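Enoyl-CoA hydratase subunit II (Geobacillus kaustophilus, PDB 2EJ5) probably hydrates enoyl-CoA thioesters as a member of the enoyl-CoA hydratase/isomerase family, possibly in phenylacetic acid breakdown. Local coordinates at residues Leu121-His133 / Leu158-Ala170. Numbering follows the deposited sequence.
Sequences LSEKASFAPAFIH and LAVLGEKVTAEEA
Phe127 and Val165 face each other as an antiparallel hydrogen-bonded pair: Val165 N reaches Phe127 O at 2.8 Å, and Phe127 N returns a bond to Val165 O. Val165 CG2 lies 3.6 Å from Phe127 CB, near the plane of the ring. With CG anti to its carbonyl carbon (chi1 -77°), Phe127 brings CD2 to Ala170 CB, a methyl small enough to rest against Leu121 CD2 (3.6 Å) as well. Thr166 and Glu169 close a capping box on the next helix; a water accepts from Ala167 N and donates to Glu123 O and Ala125 O. The Pro129 ring lies against backbone, CG 3.4 Å from Leu158 O and CD 3.5 Å from Glu163 O. Replacing it by an alanine is likely to open a gap beside both carbonyls and relax the inverse gamma turn. His133 NE2 donates to Gly162 O (2.8 Å) in its own ring plane but from above the carbonyl plane, while Ile132 CG2 sits over one ring face. Gly162 has positive phi, and a CB there would hit Ile132 CG2 and His133 NE2, so glycine suits twice over. Strand 126-128 runs between parallel 104-106 and antiparallel, weakly bonded 165-166, with helix 108-115 against Phe127 and Pro129.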
ATOM      1  N   LEU A 121       4.154 -19.687  -7.729  1.00 15.59           N
ATOM      2  CA  LEU A 121       3.605 -20.708  -6.861  1.00 18.33           C
ATOM      3  C   LEU A 121       3.179 -21.900  -7.722  1.00 19.10           C
ATOM      4  O   LEU A 121       2.453 -21.738  -8.692  1.00 18.70           O
ATOM      5  CB  LEU A 121       2.415 -20.169  -6.094  1.00 18.39           C
ATOM      6  CG  LEU A 121       2.638 -19.480  -4.733  1.00 23.32           C
ATOM      7  CD1 LEU A 121       3.757 -18.457  -4.653  1.00 16.93           C
ATOM      8  CD2 LEU A 121       1.305 -18.858  -4.334  1.00 26.23           C
ATOM      9  N   SER A 122       3.657 -23.079  -7.360  1.00 20.35           N
ATOM     10  CA  SER A 122       3.135 -24.296  -7.953  1.00 21.60           C
ATOM     11  C   SER A 122       1.682 -24.432  -7.542  1.00 22.06           C
ATOM     12  O   SER A 122       1.268 -23.865  -6.519  1.00 21.04           O
ATOM     13  CB  SER A 122       3.941 -25.486  -7.468  1.00 20.79           C
ATOM     14  OG  SER A 122       3.119 -26.620  -7.522  1.00 24.35           O
ATOM     15  N   GLU A 123       0.879 -25.195  -8.293  1.00 22.52           N
ATOM     16  CA  GLU A 123      -0.533 -25.284  -7.917  1.00 24.47           C
ATOM     17  C   GLU A 123      -0.756 -25.932  -6.545  1.00 23.37           C
ATOM     18  O   GLU A 123      -1.825 -25.783  -5.962  1.00 23.38           O
ATOM     19  CB  GLU A 123      -1.398 -25.952  -9.000  1.00 24.64           C
ATOM     20  CG  GLU A 123      -1.160 -27.411  -9.227  1.00 27.91           C
ATOM     21  CD  GLU A 123      -2.019 -27.974 -10.402  1.00 30.69           C
ATOM     22  OE1 GLU A 123      -3.273 -27.769 -10.402  1.00 35.77           O
ATOM     23  OE2 GLU A 123      -1.435 -28.625 -11.307  1.00 34.36           O
ATOM     24  N   LYS A 124       0.259 -26.626  -6.024  1.00 23.02           N
ATOM     25  CA  LYS A 124       0.148 -27.298  -4.733  1.00 23.14           C
ATOM     26  C   LYS A 124       0.831 -26.525  -3.579  1.00 22.33           C
ATOM     27  O   LYS A 124       0.854 -27.003  -2.453  1.00 22.54           O
ATOM     28  CB  LYS A 124       0.704 -28.720  -4.822  1.00 23.76           C
ATOM     29  CG  LYS A 124       2.216 -28.826  -4.847  1.00 25.19           C
ATOM     30  CD  LYS A 124       2.675 -30.291  -4.654  1.00 26.06           C
ATOM     31  CE  LYS A 124       4.161 -30.471  -4.955  1.00 29.49           C
ATOM     32  NZ  LYS A 124       5.036 -29.944  -3.838  1.00 30.55           N
ATOM     33  N   ALA A 125       1.393 -25.353  -3.871  1.00 20.72           N
ATOM     34  CA  ALA A 125       2.030 -24.521  -2.834  1.00 19.87           C
ATOM     35  C   ALA A 125       0.952 -23.905  -1.935  1.00 18.51           C
ATOM     36  O   ALA A 125      -0.214 -23.905  -2.290  1.00 17.90           O
ATOM     37  CB  ALA A 125       2.867 -23.430  -3.486  1.00 20.43           C
ATOM     38  N   SER A 126       1.354 -23.342  -0.787  1.00 18.52           N
ATOM     39  CA  SER A 126       0.441 -22.685   0.147  1.00 17.80           C
ATOM     40  C   SER A 126       1.281 -21.837   1.083  1.00 17.97           C
ATOM     41  O   SER A 126       2.468 -22.085   1.252  1.00 18.11           O
ATOM     42  CB  SER A 126      -0.338 -23.706   0.958  1.00 18.19           C
ATOM     43  OG  SER A 126       0.584 -24.528   1.631  1.00 19.21           O
ATOM     44  N   PHE A 127       0.674 -20.798   1.641  1.00 17.65           N
ATOM     45  CA  PHE A 127       1.374 -19.940   2.564  1.00 16.97           C
ATOM     46  C   PHE A 127       0.693 -20.124   3.900  1.00 16.61           C
ATOM     47  O   PHE A 127      -0.531 -20.028   3.999  1.00 16.99           O
ATOM     48  CB  PHE A 127       1.325 -18.460   2.113  1.00 16.97           C
ATOM     49  CG  PHE A 127       2.268 -18.108   0.994  1.00 15.52           C
ATOM     50  CD1 PHE A 127       3.618 -18.467   1.041  1.00 15.65           C
ATOM     51  CD2 PHE A 127       1.812 -17.338  -0.087  1.00 17.51           C
ATOM     52  CE1 PHE A 127       4.488 -18.088   0.018  1.00 19.25           C
ATOM     53  CE2 PHE A 127       2.646 -16.958  -1.115  1.00 15.08           C
ATOM     54  CZ  PHE A 127       4.006 -17.302  -1.068  1.00 16.65           C
ATOM     55  N   ALA A 128       1.491 -20.385   4.928  1.00 16.41           N
ATOM     56  CA  ALA A 128       0.954 -20.594   6.256  1.00 16.84           C
ATOM     57  C   ALA A 128       1.573 -19.590   7.248  1.00 16.92           C
ATOM     58  O   ALA A 128       2.708 -19.759   7.656  1.00 15.22           O
ATOM     59  CB  ALA A 128       1.213 -22.076   6.695  1.00 17.06           C
ATOM     60  N   PRO A 129       0.821 -18.530   7.637  1.00 18.22           N
ATOM     61  CA  PRO A 129       1.406 -17.580   8.596  1.00 19.00           C
ATOM     62  C   PRO A 129       1.198 -18.152   9.992  1.00 19.85           C
ATOM     63  O   PRO A 129       0.310 -17.710  10.735  1.00 21.42           O
ATOM     64  CB  PRO A 129       0.587 -16.299   8.389  1.00 19.83           C
ATOM     65  CG  PRO A 129      -0.665 -16.691   7.652  1.00 19.67           C
ATOM     66  CD  PRO A 129      -0.548 -18.152   7.246  1.00 19.18           C
ATOM     67  N   ALA A 130       2.008 -19.140  10.321  1.00 19.65           N
ATOM     68  CA  ALA A 130       1.683 -20.080  11.391  1.00 19.06           C
ATOM     69  C   ALA A 130       2.168 -19.639  12.773  1.00 18.76           C
ATOM     70  O   ALA A 130       1.765 -20.236  13.788  1.00 19.77           O
ATOM     71  CB  ALA A 130       2.251 -21.452  11.061  1.00 19.84           C
ATOM     72  N   PHE A 131       3.012 -18.607  12.809  1.00 17.32           N
ATOM     73  CA  PHE A 131       3.609 -18.093  14.067  1.00 17.27           C
ATOM     74  C   PHE A 131       2.596 -18.001  15.236  1.00 17.13           C
ATOM     75  O   PHE A 131       2.834 -18.533  16.349  1.00 17.62           O
ATOM     76  CB  PHE A 131       4.224 -16.704  13.809  1.00 18.10           C
ATOM     77  CG  PHE A 131       5.115 -16.618  12.601  1.00 17.37           C
ATOM     78  CD1 PHE A 131       6.481 -16.858  12.712  1.00 19.20           C
ATOM     79  CD2 PHE A 131       4.576 -16.216  11.359  1.00 16.38           C
ATOM     80  CE1 PHE A 131       7.339 -16.705  11.615  1.00 20.79           C
ATOM     81  CE2 PHE A 131       5.398 -16.082  10.245  1.00 18.50           C
ATOM     82  CZ  PHE A 131       6.803 -16.322  10.373  1.00 21.69           C
ATOM     83  N   ILE A 132       1.451 -17.377  14.976  1.00 16.30           N
ATOM     84  CA  ILE A 132       0.444 -17.119  16.017  1.00 15.61           C
ATOM     85  C   ILE A 132      -0.043 -18.389  16.753  1.00 17.97           C
ATOM     86  O   ILE A 132      -0.343 -18.348  17.970  1.00 16.19           O
ATOM     87  CB  ILE A 132      -0.768 -16.288  15.496  1.00 15.72           C
ATOM     88  CG1 ILE A 132      -1.604 -15.744  16.678  1.00 14.98           C
ATOM     89  CG2 ILE A 132      -1.655 -17.096  14.481  1.00 16.57           C
ATOM     90  CD1 ILE A 132      -0.879 -14.646  17.476  1.00 16.69           C
ATOM     91  N   HIS A 133      -0.083 -19.514  16.042  1.00 17.80           N
ATOM     92  CA  HIS A 133      -0.556 -20.759  16.663  1.00 20.71           C
ATOM     93  C   HIS A 133       0.408 -21.348  17.699  1.00 20.26           C
ATOM     94  O   HIS A 133       0.017 -22.208  18.470  1.00 21.79           O
ATOM     95  CB  HIS A 133      -0.934 -21.781  15.589  1.00 20.69           C
ATOM     96  CG  HIS A 133      -1.834 -21.212  14.539  1.00 20.82           C
ATOM     97  ND1 HIS A 133      -3.051 -20.635  14.837  1.00 23.83           N
ATOM     98  CD2 HIS A 133      -1.695 -21.126  13.195  1.00 24.18           C
ATOM     99  CE1 HIS A 133      -3.630 -20.226  13.722  1.00 25.63           C
ATOM    100  NE2 HIS A 133      -2.828 -20.510  12.710  1.00 23.07           N
ATOM    101  N   LEU A 158      -3.859 -11.928   8.305  1.00 17.05           N
ATOM    102  CA  LEU A 158      -2.929 -13.020   8.113  1.00 15.86           C
ATOM    103  C   LEU A 158      -2.116 -13.309   9.351  1.00 16.19           C
ATOM    104  O   LEU A 158      -2.099 -14.449   9.791  1.00 16.09           O
ATOM    105  CB  LEU A 158      -2.011 -12.717   6.936  1.00 15.94           C
ATOM    106  CG  LEU A 158      -2.725 -12.838   5.574  1.00 18.59           C
ATOM    107  CD1 LEU A 158      -1.699 -12.488   4.527  1.00 17.75           C
ATOM    108  CD2 LEU A 158      -3.240 -14.239   5.331  1.00 22.12           C
ATOM    109  N   ALA A 159      -1.472 -12.283   9.926  1.00 14.55           N
ATOM    110  CA  ALA A 159      -0.680 -12.441  11.136  1.00 14.95           C
ATOM    111  C   ALA A 159      -1.486 -12.885  12.344  1.00 15.26           C
ATOM    112  O   ALA A 159      -0.952 -13.600  13.191  1.00 15.12           O
ATOM    113  CB  ALA A 159       0.073 -11.134  11.493  1.00 15.09           C
ATOM    114  N   VAL A 160      -2.731 -12.426  12.463  1.00 15.68           N
ATOM    115  CA  VAL A 160      -3.473 -12.605  13.710  1.00 16.01           C
ATOM    116  C   VAL A 160      -4.298 -13.863  13.665  1.00 17.81           C
ATOM    117  O   VAL A 160      -4.269 -14.668  14.609  1.00 17.44           O
ATOM    118  CB  VAL A 160      -4.324 -11.339  14.124  1.00 15.18           C
ATOM    119  CG1 VAL A 160      -5.358 -11.645  15.239  1.00 14.52           C
ATOM    120  CG2 VAL A 160      -3.405 -10.206  14.524  1.00 15.52           C
ATOM    121  N   LEU A 161      -5.022 -14.054  12.574  1.00 18.73           N
ATOM    122  CA  LEU A 161      -5.875 -15.233  12.465  1.00 20.46           C
ATOM    123  C   LEU A 161      -5.067 -16.451  12.058  1.00 21.32           C
ATOM    124  O   LEU A 161      -5.440 -17.586  12.379  1.00 20.68           O
ATOM    125  CB  LEU A 161      -7.029 -14.949  11.517  1.00 21.20           C
ATOM    126  CG  LEU A 161      -7.965 -13.853  12.063  1.00 24.04           C
ATOM    127  CD1 LEU A 161      -9.054 -13.523  11.043  1.00 27.14           C
ATOM    128  CD2 LEU A 161      -8.579 -14.208  13.454  1.00 27.93           C
ATOM    129  N   GLY A 162      -3.916 -16.221  11.412  1.00 21.38           N
ATOM    130  CA  GLY A 162      -2.998 -17.319  11.082  1.00 20.02           C
ATOM    131  C   GLY A 162      -3.537 -18.366  10.106  1.00 20.47           C
ATOM    132  O   GLY A 162      -3.072 -19.495  10.112  1.00 20.61           O
ATOM    133  N   GLU A 163      -4.503 -18.014   9.265  1.00 20.66           N
ATOM    134  CA  GLU A 163      -5.128 -19.020   8.424  1.00 22.23           C
ATOM    135  C   GLU A 163      -4.319 -19.252   7.154  1.00 22.47           C
ATOM    136  O   GLU A 163      -3.948 -18.306   6.451  1.00 21.86           O
ATOM    137  CB  GLU A 163      -6.562 -18.662   8.057  1.00 21.90           C
ATOM    138  CG  GLU A 163      -7.418 -18.309   9.231  1.00 27.59           C
ATOM    139  CD  GLU A 163      -8.872 -18.531   8.938  1.00 34.74           C
ATOM    140  OE1 GLU A 163      -9.623 -17.532   8.847  1.00 34.56           O
ATOM    141  OE2 GLU A 163      -9.261 -19.722   8.779  1.00 39.38           O
ATOM    142  N   LYS A 164      -4.066 -20.524   6.872  1.00 22.82           N
ATOM    143  CA  LYS A 164      -3.332 -20.957   5.686  1.00 24.35           C
ATOM    144  C   LYS A 164      -4.047 -20.524   4.384  1.00 23.13           C
ATOM    145  O   LYS A 164      -5.260 -20.570   4.297  1.00 22.38           O
ATOM    146  CB  LYS A 164      -3.131 -22.477   5.732  1.00 23.80           C
ATOM    147  CG  LYS A 164      -2.467 -23.064   4.492  1.00 27.83           C
ATOM    148  CD  LYS A 164      -2.586 -24.597   4.490  1.00 28.62           C
ATOM    149  CE  LYS A 164      -1.319 -25.267   5.032  1.00 34.89           C
ATOM    150  NZ  LYS A 164      -1.179 -26.717   4.593  1.00 37.21           N
ATOM    151  N   VAL A 165      -3.281 -20.099   3.385  1.00 22.83           N
ATOM    152  CA  VAL A 165      -3.870 -19.721   2.101  1.00 22.99           C
ATOM    153  C   VAL A 165      -3.392 -20.632   0.982  1.00 22.38           C
ATOM    154  O   VAL A 165      -2.223 -20.984   0.921  1.00 21.78           O
ATOM    155  CB  VAL A 165      -3.650 -18.227   1.717  1.00 24.03           C
ATOM    156  CG1 VAL A 165      -4.448 -17.300   2.651  1.00 25.94           C
ATOM    157  CG2 VAL A 165      -2.212 -17.854   1.766  1.00 23.02           C
ATOM    158  N   THR A 166      -4.307 -20.985   0.088  1.00 22.08           N
ATOM    159  CA  THR A 166      -3.960 -21.799  -1.072  1.00 22.43           C
ATOM    160  C   THR A 166      -3.224 -20.948  -2.124  1.00 21.77           C
ATOM    161  O   THR A 166      -3.136 -19.714  -1.979  1.00 21.24           O
ATOM    162  CB  THR A 166      -5.208 -22.399  -1.680  1.00 22.31           C
ATOM    163  OG1 THR A 166      -6.047 -21.335  -2.128  1.00 22.82           O
ATOM    164  CG2 THR A 166      -5.969 -23.245  -0.605  1.00 25.60           C
ATOM    165  N   ALA A 167      -2.639 -21.604  -3.129  1.00 20.48           N
ATOM    166  CA  ALA A 167      -1.947 -20.896  -4.225  1.00 20.33           C
ATOM    167  C   ALA A 167      -2.904 -19.900  -4.877  1.00 20.40           C
ATOM    168  O   ALA A 167      -2.542 -18.750  -5.101  1.00 18.61           O
ATOM    169  CB  ALA A 167      -1.401 -21.895  -5.282  1.00 20.20           C
ATOM    170  N   GLU A 168      -4.141 -20.324  -5.141  1.00 19.97           N
ATOM    171  CA  GLU A 168      -5.055 -19.443  -5.876  1.00 22.11           C
ATOM    172  C   GLU A 168      -5.528 -18.297  -4.990  1.00 21.38           C
ATOM    173  O   GLU A 168      -5.712 -17.203  -5.472  1.00 20.59           O
ATOM    174  CB  GLU A 168      -6.212 -20.204  -6.511  1.00 21.67           C
ATOM    175  CG  GLU A 168      -5.767 -21.179  -7.661  1.00 26.83           C
ATOM    176  CD  GLU A 168      -5.437 -20.494  -9.018  1.00 31.06           C
ATOM    177  OE1 GLU A 168      -5.545 -19.255  -9.178  1.00 31.14           O
ATOM    178  OE2 GLU A 168      -5.081 -21.236  -9.956  1.00 35.59           O
ATOM    179  N   GLU A 169      -5.677 -18.564  -3.694  1.00 21.97           N
ATOM    180  CA  GLU A 169      -6.008 -17.520  -2.719  1.00 22.53           C
ATOM    181  C   GLU A 169      -4.865 -16.528  -2.568  1.00 22.01           C
ATOM    182  O   GLU A 169      -5.119 -15.325  -2.538  1.00 22.30           O
ATOM    183  CB  GLU A 169      -6.427 -18.098  -1.357  1.00 21.82           C
ATOM    184  CG  GLU A 169      -7.651 -19.015  -1.438  1.00 24.74           C
ATOM    185  CD  GLU A 169      -7.897 -19.846  -0.179  1.00 25.25           C
ATOM    186  OE1 GLU A 169      -6.977 -20.044   0.630  1.00 25.84           O
ATOM    187  OE2 GLU A 169      -9.039 -20.317  -0.001  1.00 33.08           O
ATOM    188  N   ALA A 170      -3.623 -17.017  -2.516  1.00 21.77           N
ATOM    189  CA  ALA A 170      -2.442 -16.141  -2.553  1.00 21.05           C
ATOM    190  C   ALA A 170      -2.418 -15.267  -3.817  1.00 21.13           C
ATOM    191  O   ALA A 170      -2.138 -14.053  -3.751  1.00 20.45           O
ATOM    192  CB  ALA A 170      -1.152 -16.956  -2.444  1.00 20.98           C
TER
HETATM  193  O   HOH W   1      -2.769 -24.715  -3.482  1.00 37.63           O
HETATM  194  O   HOH W   2       1.012 -15.724  12.573  1.00 11.75           O